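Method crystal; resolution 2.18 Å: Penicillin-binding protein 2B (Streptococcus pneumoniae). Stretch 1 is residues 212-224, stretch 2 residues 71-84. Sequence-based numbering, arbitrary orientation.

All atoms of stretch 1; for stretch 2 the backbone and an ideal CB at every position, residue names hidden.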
ATOM      1  N   MET A 212       3.491 -14.339 -44.951  1.00 40.05           N
ATOM      2  CA  MET A 212       3.240 -13.005 -44.403  1.00 41.60           C
ATOM      3  C   MET A 212       4.488 -12.391 -43.748  1.00 39.21           C
ATOM      4  O   MET A 212       4.855 -12.754 -42.634  1.00 39.03           O
ATOM      5  CB  MET A 212       2.150 -13.089 -43.323  1.00 43.40           C
ATOM      6  CG  MET A 212       0.775 -13.532 -43.815  1.00 47.21           C
ATOM      7  SD  MET A 212      -0.375 -13.646 -42.420  1.00 48.39           S
ATOM      8  CE  MET A 212       0.041 -15.227 -41.695  1.00 41.89           C
ATOM      9  N   PRO A 213       5.137 -11.442 -44.426  1.00 39.42           N
ATOM     10  CA  PRO A 213       6.315 -10.797 -43.851  1.00 40.32           C
ATOM     11  C   PRO A 213       6.103 -10.273 -42.435  1.00 40.82           C
ATOM     12  O   PRO A 213       5.133  -9.557 -42.167  1.00 41.96           O
ATOM     13  CB  PRO A 213       6.591  -9.640 -44.823  1.00 40.18           C
ATOM     14  CG  PRO A 213       6.062 -10.148 -46.131  1.00 38.71           C
ATOM     15  CD  PRO A 213       4.854 -10.965 -45.793  1.00 39.09           C
ATOM     16  N   GLY A 214       7.005 -10.641 -41.530  1.00 37.59           N
ATOM     17  CA  GLY A 214       6.989 -10.064 -40.205  1.00 34.14           C
ATOM     18  C   GLY A 214       6.189 -10.920 -39.247  1.00 34.31           C
ATOM     19  O   GLY A 214       6.401 -10.867 -38.035  1.00 32.16           O
ATOM     20  N   ILE A 215       5.272 -11.722 -39.782  1.00 33.52           N
ATOM     21  CA  ILE A 215       4.343 -12.449 -38.918  1.00 33.13           C
ATOM     22  C   ILE A 215       4.871 -13.808 -38.474  1.00 32.75           C
ATOM     23  O   ILE A 215       5.426 -14.564 -39.263  1.00 31.46           O
ATOM     24  CB  ILE A 215       2.945 -12.600 -39.545  1.00 33.62           C
ATOM     25  CG1 ILE A 215       2.248 -11.239 -39.589  1.00 27.50           C
ATOM     26  CG2 ILE A 215       2.113 -13.603 -38.732  1.00 31.85           C
ATOM     27  CD1 ILE A 215       1.720 -10.814 -38.230  1.00 27.29           C
ATOM     28  N   SER A 216       4.689 -14.111 -37.196  1.00 31.83           N
ATOM     29  CA  SER A 216       5.118 -15.401 -36.685  1.00 33.70           C
ATOM     30  C   SER A 216       4.345 -15.698 -35.401  1.00 32.66           C
ATOM     31  O   SER A 216       3.734 -14.807 -34.813  1.00 33.13           O
ATOM     32  CB  SER A 216       6.628 -15.405 -36.423  1.00 33.89           C
ATOM     33  OG  SER A 216       6.922 -14.894 -35.126  1.00 33.07           O
ATOM     34  N   ILE A 217       4.345 -16.961 -34.990  1.00 34.10           N
ATOM     35  CA  ILE A 217       3.821 -17.327 -33.674  1.00 35.18           C
ATOM     36  C   ILE A 217       4.984 -17.280 -32.695  1.00 36.86           C
ATOM     37  O   ILE A 217       6.091 -17.688 -33.027  1.00 38.72           O
ATOM     38  CB  ILE A 217       3.204 -18.750 -33.686  1.00 35.22           C
ATOM     39  CG1 ILE A 217       1.965 -18.819 -34.591  1.00 30.04           C
ATOM     40  CG2 ILE A 217       2.877 -19.215 -32.276  1.00 32.41           C
ATOM     41  CD1 ILE A 217       0.758 -18.069 -34.047  1.00 27.97           C
ATOM     42  N   SER A 218       4.747 -16.741 -31.506  1.00 41.80           N
ATOM     43  CA  SER A 218       5.681 -16.879 -30.392  1.00 43.31           C
ATOM     44  C   SER A 218       4.915 -16.827 -29.074  1.00 45.23           C
ATOM     45  O   SER A 218       3.681 -16.796 -29.055  1.00 44.78           O
ATOM     46  CB  SER A 218       6.792 -15.824 -30.455  1.00 42.96           C
ATOM     47  OG  SER A 218       6.300 -14.534 -30.146  1.00 40.83           O
ATOM     48  N   THR A 219       5.654 -16.827 -27.971  1.00 47.91           N
ATOM     49  CA  THR A 219       5.057 -16.927 -26.644  1.00 50.24           C
ATOM     50  C   THR A 219       5.239 -15.621 -25.885  1.00 49.82           C
ATOM     51  O   THR A 219       6.300 -15.020 -25.974  1.00 50.60           O
ATOM     52  CB  THR A 219       5.758 -18.021 -25.822  1.00 51.92           C
ATOM     53  OG1 THR A 219       6.990 -17.499 -25.311  1.00 55.49           O
ATOM     54  CG2 THR A 219       6.039 -19.265 -26.674  1.00 48.64           C
ATOM     55  N   SER A 220       4.214 -15.199 -25.149  1.00 51.19           N
ATOM     56  CA  SER A 220       4.253 -13.996 -24.310  1.00 52.85           C
ATOM     57  C   SER A 220       3.986 -14.322 -22.822  1.00 54.05           C
ATOM     58  O   SER A 220       4.263 -15.442 -22.390  1.00 53.25           O
ATOM     59  CB  SER A 220       3.237 -12.986 -24.847  1.00 53.49           C
ATOM     60  OG  SER A 220       3.349 -11.725 -24.208  1.00 53.49           O
ATOM     61  N   TRP A 221       3.478 -13.361 -22.043  1.00 55.21           N
ATOM     62  CA  TRP A 221       3.061 -13.596 -20.644  1.00 57.73           C
ATOM     63  C   TRP A 221       1.769 -12.904 -20.219  1.00 56.97           C
ATOM     64  O   TRP A 221       1.463 -11.782 -20.639  1.00 57.99           O
ATOM     65  CB  TRP A 221       4.094 -13.124 -19.610  1.00 58.81           C
ATOM     66  CG  TRP A 221       5.466 -13.592 -19.821  1.00 64.04           C
ATOM     67  CD1 TRP A 221       5.988 -14.803 -19.478  1.00 69.36           C
ATOM     68  CD2 TRP A 221       6.528 -12.841 -20.410  1.00 71.12           C
ATOM     69  NE1 TRP A 221       7.313 -14.862 -19.842  1.00 73.87           N
ATOM     70  CE2 TRP A 221       7.669 -13.670 -20.418  1.00 73.71           C
ATOM     71  CE3 TRP A 221       6.621 -11.553 -20.945  1.00 71.92           C
ATOM     72  CZ2 TRP A 221       8.894 -13.250 -20.945  1.00 77.69           C
ATOM     73  CZ3 TRP A 221       7.837 -11.137 -21.472  1.00 77.16           C
ATOM     74  CH2 TRP A 221       8.959 -11.983 -21.467  1.00 77.28           C
ATOM     75  N   ASP A 222       1.038 -13.572 -19.336  1.00 54.60           N
ATOM     76  CA  ASP A 222       0.103 -12.880 -18.469  1.00 53.83           C
ATOM     77  C   ASP A 222       0.734 -12.900 -17.081  1.00 51.20           C
ATOM     78  O   ASP A 222       1.536 -13.774 -16.751  1.00 48.37           O
ATOM     79  CB  ASP A 222      -1.269 -13.562 -18.475  1.00 54.98           C
ATOM     80  CG  ASP A 222      -1.960 -13.463 -19.831  1.00 58.50           C
ATOM     81  OD1 ASP A 222      -2.230 -12.325 -20.277  1.00 62.97           O
ATOM     82  OD2 ASP A 222      -2.230 -14.517 -20.448  1.00 58.41           O
ATOM     83  N   ARG A 223       0.398 -11.898 -16.284  1.00 48.81           N
ATOM     84  CA  ARG A 223       0.821 -11.881 -14.902  1.00 47.44           C
ATOM     85  C   ARG A 223      -0.413 -12.242 -14.091  1.00 47.58           C
ATOM     86  O   ARG A 223      -1.439 -11.563 -14.194  1.00 48.86           O
ATOM     87  CB  ARG A 223       1.281 -10.471 -14.551  1.00 46.79           C
ATOM     88  CG  ARG A 223       1.523 -10.205 -13.079  1.00 49.53           C
ATOM     89  CD  ARG A 223       2.846 -10.806 -12.633  1.00 47.04           C
ATOM     90  NE  ARG A 223       3.453 -10.035 -11.557  1.00 36.36           N
ATOM     91  CZ  ARG A 223       4.754 -10.053 -11.294  1.00 39.81           C
ATOM     92  NH1 ARG A 223       5.566 -10.793 -12.032  1.00 31.70           N
ATOM     93  NH2 ARG A 223       5.256  -9.323 -10.315  1.00 37.01           N
ATOM     94  N   LYS A 224      -0.328 -13.303 -13.292  1.00 45.86           N
ATOM     95  CA  LYS A 224      -1.422 -13.589 -12.365  1.00 44.87           C
ATOM     96  C   LYS A 224      -1.101 -13.545 -10.862  1.00 41.70           C
ATOM     97  O   LYS A 224       0.002 -13.880 -10.449  1.00 39.99           O
ATOM     98  CB  LYS A 224      -2.224 -14.822 -12.796  1.00 45.77           C
ATOM     99  CG  LYS A 224      -1.785 -16.147 -12.220  1.00 46.11           C
ATOM    100  CD  LYS A 224      -2.888 -17.166 -12.449  1.00 51.65           C
ATOM    101  CE  LYS A 224      -2.318 -18.456 -13.014  1.00 53.59           C
ATOM    102  NZ  LYS A 224      -1.438 -19.111 -12.006  1.00 51.50           N
ATOM    103  N   UNK A  71       3.653 -15.504  -4.499  1.00 36.82           N
ATOM    104  CA  UNK A  71       2.387 -14.805  -4.403  1.00 36.37           C
ATOM    105  C   UNK A  71       1.809 -14.456  -5.766  1.00 35.43           C
ATOM    106  O   UNK A  71       0.636 -14.105  -5.868  1.00 36.78           O
ATOM    107  CB  UNK A  71       2.559 -13.532  -3.572  1.00 36.37           C
ATOM    108  N   UNK A  72       2.640 -14.523  -6.799  1.00 36.99           N
ATOM    109  CA  UNK A  72       2.210 -14.251  -8.165  1.00 41.22           C
ATOM    110  C   UNK A  72       2.782 -15.280  -9.132  1.00 43.72           C
ATOM    111  O   UNK A  72       3.484 -16.212  -8.738  1.00 44.24           O
ATOM    112  CB  UNK A  72       2.629 -12.841  -8.586  1.00 41.22           C
ATOM    113  N   UNK A  73       2.493 -15.085 -10.412  1.00 45.44           N
ATOM    114  CA  UNK A  73       2.768 -16.107 -11.410  1.00 48.62           C
ATOM    115  C   UNK A  73       2.954 -15.420 -12.749  1.00 47.26           C
ATOM    116  O   UNK A  73       2.144 -14.577 -13.125  1.00 49.41           O
ATOM    117  CB  UNK A  73       1.647 -17.146 -11.473  1.00 48.62           C
ATOM    118  N   UNK A  74       4.018 -15.786 -13.455  1.00 48.38           N
ATOM    119  CA  UNK A  74       4.189 -15.388 -14.847  1.00 48.71           C
ATOM    120  C   UNK A  74       3.788 -16.559 -15.730  1.00 50.07           C
ATOM    121  O   UNK A  74       4.455 -17.593 -15.739  1.00 50.49           O
ATOM    122  CB  UNK A  74       5.628 -14.951 -15.131  1.00 48.71           C
ATOM    123  N   UNK A  75       2.688 -16.411 -16.460  1.00 51.14           N
ATOM    124  CA  UNK A  75       2.155 -17.546 -17.191  1.00 52.97           C
ATOM    125  C   UNK A  75       2.439 -17.382 -18.683  1.00 53.88           C
ATOM    126  O   UNK A  75       2.425 -16.272 -19.214  1.00 52.85           O
ATOM    127  CB  UNK A  75       0.653 -17.694 -16.938  1.00 52.97           C
ATOM    128  N   UNK A  76       2.759 -18.490 -19.342  1.00 55.12           N
ATOM    129  CA  UNK A  76       3.237 -18.468 -20.724  1.00 56.84           C
ATOM    130  C   UNK A  76       2.064 -18.734 -21.673  1.00 56.47           C
ATOM    131  O   UNK A  76       1.310 -19.687 -21.468  1.00 58.65           O
ATOM    132  CB  UNK A  76       4.347 -19.500 -20.933  1.00 56.84           C
ATOM    133  N   UNK A  77       1.896 -17.893 -22.693  1.00 55.05           N
ATOM    134  CA  UNK A  77       0.874 -18.110 -23.724  1.00 53.16           C
ATOM    135  C   UNK A  77       1.471 -18.149 -25.132  1.00 52.21           C
ATOM    136  O   UNK A  77       2.645 -17.828 -25.334  1.00 52.04           O
ATOM    137  CB  UNK A  77      -0.188 -17.011 -23.647  1.00 53.16           C
ATOM    138  N   UNK A  78       0.666 -18.556 -26.109  1.00 50.19           N
ATOM    139  CA  UNK A  78       1.069 -18.465 -27.508  1.00 46.55           C
ATOM    140  C   UNK A  78       0.337 -17.314 -28.186  1.00 43.76           C
ATOM    141  O   UNK A  78      -0.843 -17.102 -27.923  1.00 42.90           O
ATOM    142  CB  UNK A  78       0.794 -19.781 -28.239  1.00 46.55           C
ATOM    143  N   UNK A  79       1.031 -16.583 -29.054  1.00 40.08           N
ATOM    144  CA  UNK A  79       0.560 -15.282 -29.524  1.00 37.85           C
ATOM    145  C   UNK A  79       0.979 -15.048 -30.975  1.00 37.34           C
ATOM    146  O   UNK A  79       2.011 -15.553 -31.409  1.00 35.20           O
ATOM    147  CB  UNK A  79       1.099 -14.163 -28.630  1.00 37.85           C
ATOM    148  N   UNK A  80       0.179 -14.306 -31.737  1.00 37.16           N
ATOM    149  CA  UNK A  80       0.640 -13.811 -33.033  1.00 36.64           C
ATOM    150  C   UNK A  80       1.494 -12.561 -32.828  1.00 36.32           C
ATOM    151  O   UNK A  80       1.020 -11.589 -32.234  1.00 35.57           O
ATOM    152  CB  UNK A  80      -0.544 -13.511 -33.955  1.00 36.64           C
ATOM    153  N   UNK A  81       2.737 -12.602 -33.314  1.00 34.27           N
ATOM    154  CA  UNK A  81       3.673 -11.484 -33.178  1.00 34.56           C
ATOM    155  C   UNK A  81       3.916 -10.863 -34.544  1.00 33.81           C
ATOM    156  O   UNK A  81       3.920 -11.582 -35.547  1.00 30.83           O
ATOM    157  CB  UNK A  81       4.992 -11.942 -32.552  1.00 34.56           C
ATOM    158  N   UNK A  82       4.123  -9.544 -34.568  1.00 31.90           N
ATOM    159  CA  UNK A  82       4.501  -8.840 -35.792  1.00 31.92           C
ATOM    160  C   UNK A  82       5.794  -8.066 -35.608  1.00 31.88           C
ATOM    161  O   UNK A  82       5.911  -7.250 -34.702  1.00 31.68           O
ATOM    162  CB  UNK A  82       3.383  -7.891 -36.229  1.00 31.92           C
ATOM    163  N   UNK A  83       6.763  -8.334 -36.470  1.00 32.14           N
ATOM    164  CA  UNK A  83       8.027  -7.616 -36.464  1.00 33.67           C
ATOM    165  C   UNK A  83       8.030  -6.717 -37.689  1.00 33.20           C
ATOM    166  O   UNK A  83       7.895  -7.207 -38.801  1.00 29.65           O
ATOM    167  CB  UNK A  83       9.224  -8.569 -36.459  1.00 33.67           C
ATOM    168  N   UNK A  84       8.128  -5.407 -37.480  1.00 34.44           N
ATOM    169  CA  UNK A  84       7.960  -4.475 -38.589  1.00 35.34           C
ATOM    170  C   UNK A  84       9.279  -4.065 -39.227  1.00 36.13           C
ATOM    171  O   UNK A  84      10.298  -3.964 -38.550  1.00 36.91           O
ATOM    172  CB  UNK A  84       7.218  -3.227 -38.108  1.00 35.34           C
TER

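The strands pair antiparallel, and, as in any extended strand, successive side chains of 73 to 82 fall alternately on the face of Ile215, Ile217, Thr219, Trp221 and Arg223 and that of Ser216, Ser218, Ser220, Asp222 and Lys224.

Position 71 has nothing of stretch 1 within reach of its CB and is unconstrained here; it is Leu71. At 72 the CB points toward stretch 1, 4.2 Å from Arg223 NE. A compact apolar or a polar group could fit; Val72 lays CG2 over one face of the guanidinium, 3.9 Å from Arg223 CZ.

Position 73 lies beside the aliphatic part of Lys224, whose amine invites an acid, though Gln would also serve. Glu73 makes a salt bridge, OE2 to Lys224 NZ at 3.4 Å, long enough to be weak as a hydrogen bond. At 74 the CB sits between Trp221 CD1 and Arg223 NH1, so a short acceptor such as Asn or Asp suits. Asn74 OD1 accepts from Arg223 NH1 at 3.2 Å, at the edge of the guanidinium.

Position 75, opposite Asp222, suits a beta-branched or small polar residue; Thr75 packs CG2 3.7 Å from Asp222 CB. Position 76, opposite Trp221, could be apolar or polar; Leu76 CD2 lies 3.1 Å from Thr219 OG1.

At 77 the CB lies 4.5 Å from Asp222 OD2, and a long base can exploit that charge: Lys or Arg. Lys77, extended from chi2 onward, passes Ser220 CB with its CE at 3.7 Å and forms a salt bridge, NZ to Asp222 OD1, at 2.8 Å.

Position 78 faces Ile217 CG2 and Thr219, which many residues tolerate; Gln78 OE1 lies 3.8 Å from Ile217 CG2. At 79 the CB is 4.5 Å from Ser220 CB, favouring a modest side chain; Val79 sets CG2 4.1 Å from that carbon.

Position 80 meets Ile217 CD1 and calls for an aliphatic group. Val80 uses both methyls: CG2 is 3.9 Å from Ile217 CD1, and CG1 is 4.0 Å from Ile215 CD1. At 81 the CB is 3.8 Å from Ser218 OG, so a small hydroxyl fits; Ser81 OG hydrogen-bonds Ser218 OG at 3.0 Å.

At 82, Ile215 CD1 lies 3.9 Å from the CB, favouring an apolar residue. Phe82 places CD1 3.8 Å from Ile215 CD1. Position 83 points sideways, and a polar group would suit, beside the acceptor Gly214 O; Thr83 OG1 and Gly214 O bind the same water. Position 84 points away and is unconstrained; it is Arg84.

Stretch 2 71-84: LVENTLKQVVSFTR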
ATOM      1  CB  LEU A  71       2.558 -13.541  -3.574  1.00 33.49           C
ATOM      2  CG  LEU A  71       3.132 -13.787  -2.178  1.00 36.35           C
ATOM      3  CD1 LEU A  71       3.187 -12.434  -1.452  1.00 28.57           C
ATOM      4  CD2 LEU A  71       2.243 -14.792  -1.419  1.00 31.08           C
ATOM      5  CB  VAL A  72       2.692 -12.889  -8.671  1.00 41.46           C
ATOM      6  CG1 VAL A  72       2.100 -11.772  -7.833  1.00 41.17           C
ATOM      7  CG2 VAL A  72       4.212 -12.861  -8.694  1.00 42.50           C
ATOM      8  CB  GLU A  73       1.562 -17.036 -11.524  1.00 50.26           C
ATOM      9  CG  GLU A  73       1.786 -18.256 -12.390  1.00 59.25           C
ATOM     10  CD  GLU A  73       2.186 -19.441 -11.542  1.00 69.84           C
ATOM     11  OE1 GLU A  73       2.998 -19.226 -10.608  1.00 76.62           O
ATOM     12  OE2 GLU A  73       1.669 -20.558 -11.777  1.00 67.78           O
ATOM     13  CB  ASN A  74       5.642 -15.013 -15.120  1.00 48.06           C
ATOM     14  CG  ASN A  74       5.986 -13.626 -14.626  1.00 49.12           C
ATOM     15  OD1 ASN A  74       5.123 -12.764 -14.530  1.00 47.30           O
ATOM     16  ND2 ASN A  74       7.260 -13.398 -14.336  1.00 48.12           N
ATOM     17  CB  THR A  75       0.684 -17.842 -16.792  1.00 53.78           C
ATOM     18  OG1 THR A  75       0.090 -18.768 -17.710  1.00 59.96           O
ATOM     19  CG2 THR A  75      -0.155 -16.575 -16.683  1.00 53.61           C
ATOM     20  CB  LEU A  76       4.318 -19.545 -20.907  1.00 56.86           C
ATOM     21  CG  LEU A  76       5.743 -19.169 -21.340  1.00 60.69           C
ATOM     22  CD1 LEU A  76       6.788 -20.071 -20.694  1.00 61.26           C
ATOM     23  CD2 LEU A  76       5.940 -19.128 -22.859  1.00 63.62           C
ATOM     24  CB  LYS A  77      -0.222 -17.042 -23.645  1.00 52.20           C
ATOM     25  CG  LYS A  77       0.322 -15.624 -23.672  1.00 56.77           C
ATOM     26  CD  LYS A  77      -0.732 -14.570 -23.369  1.00 61.86           C
ATOM     27  CE  LYS A  77      -0.116 -13.171 -23.394  1.00 65.45           C
ATOM     28  NZ  LYS A  77      -0.997 -12.113 -22.798  1.00 68.02           N
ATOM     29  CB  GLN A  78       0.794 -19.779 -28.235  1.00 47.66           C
ATOM     30  CG  GLN A  78       1.538 -20.951 -27.635  1.00 50.10           C
ATOM     31  CD  GLN A  78       2.403 -21.641 -28.659  1.00 58.94           C
ATOM     32  OE1 GLN A  78       3.446 -21.116 -29.062  1.00 62.28           O
ATOM     33  NE2 GLN A  78       1.970 -22.821 -29.101  1.00 60.84           N
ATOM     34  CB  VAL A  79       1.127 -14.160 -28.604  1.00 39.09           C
ATOM     35  CG1 VAL A  79       1.392 -12.882 -29.354  1.00 39.34           C
ATOM     36  CG2 VAL A  79       0.200 -13.889 -27.412  1.00 33.90           C
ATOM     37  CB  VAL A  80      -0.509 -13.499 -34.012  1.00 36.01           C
ATOM     38  CG1 VAL A  80       0.056 -12.932 -35.315  1.00 34.46           C
ATOM     39  CG2 VAL A  80      -1.306 -14.760 -34.298  1.00 38.55           C
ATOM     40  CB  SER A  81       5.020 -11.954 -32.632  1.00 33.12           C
ATOM     41  OG  SER A  81       5.009 -12.009 -31.223  1.00 41.73           O
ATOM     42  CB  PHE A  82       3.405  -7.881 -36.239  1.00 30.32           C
ATOM     43  CG  PHE A  82       3.722  -7.149 -37.517  1.00 33.13           C
ATOM     44  CD1 PHE A  82       3.967  -7.846 -38.688  1.00 29.26           C
ATOM     45  CD2 PHE A  82       3.762  -5.759 -37.548  1.00 35.51           C
ATOM     46  CE1 PHE A  82       4.241  -7.180 -39.868  1.00 29.81           C
ATOM     47  CE2 PHE A  82       4.042  -5.083 -38.732  1.00 28.79           C
ATOM     48  CZ  PHE A  82       4.283  -5.796 -39.891  1.00 30.81           C
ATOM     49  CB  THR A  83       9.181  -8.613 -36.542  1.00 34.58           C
ATOM     50  OG1 THR A  83       9.330  -9.192 -35.244  1.00 36.84           O
ATOM     51  CG2 THR A  83      10.489  -7.935 -36.955  1.00 33.90           C
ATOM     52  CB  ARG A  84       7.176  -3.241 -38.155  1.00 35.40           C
ATOM     53  CG  ARG A  84       6.778  -2.344 -39.317  1.00 34.79           C
ATOM     54  CD  ARG A  84       6.248  -1.041 -38.751  1.00 37.63           C
ATOM     55  NE  ARG A  84       5.851  -0.047 -39.752  1.00 34.12           N
ATOM     56  CZ  ARG A  84       4.929   0.870 -39.484  1.00 29.19           C
ATOM     57  NH1 ARG A  84       4.343   0.868 -38.295  1.00 25.11           N
ATOM     58  NH2 ARG A  84       4.590   1.781 -40.375  1.00 23.14           N
TER
HETATM   59  O   HOH W   1       7.136 -11.592 -35.648  1.00 40.27           O
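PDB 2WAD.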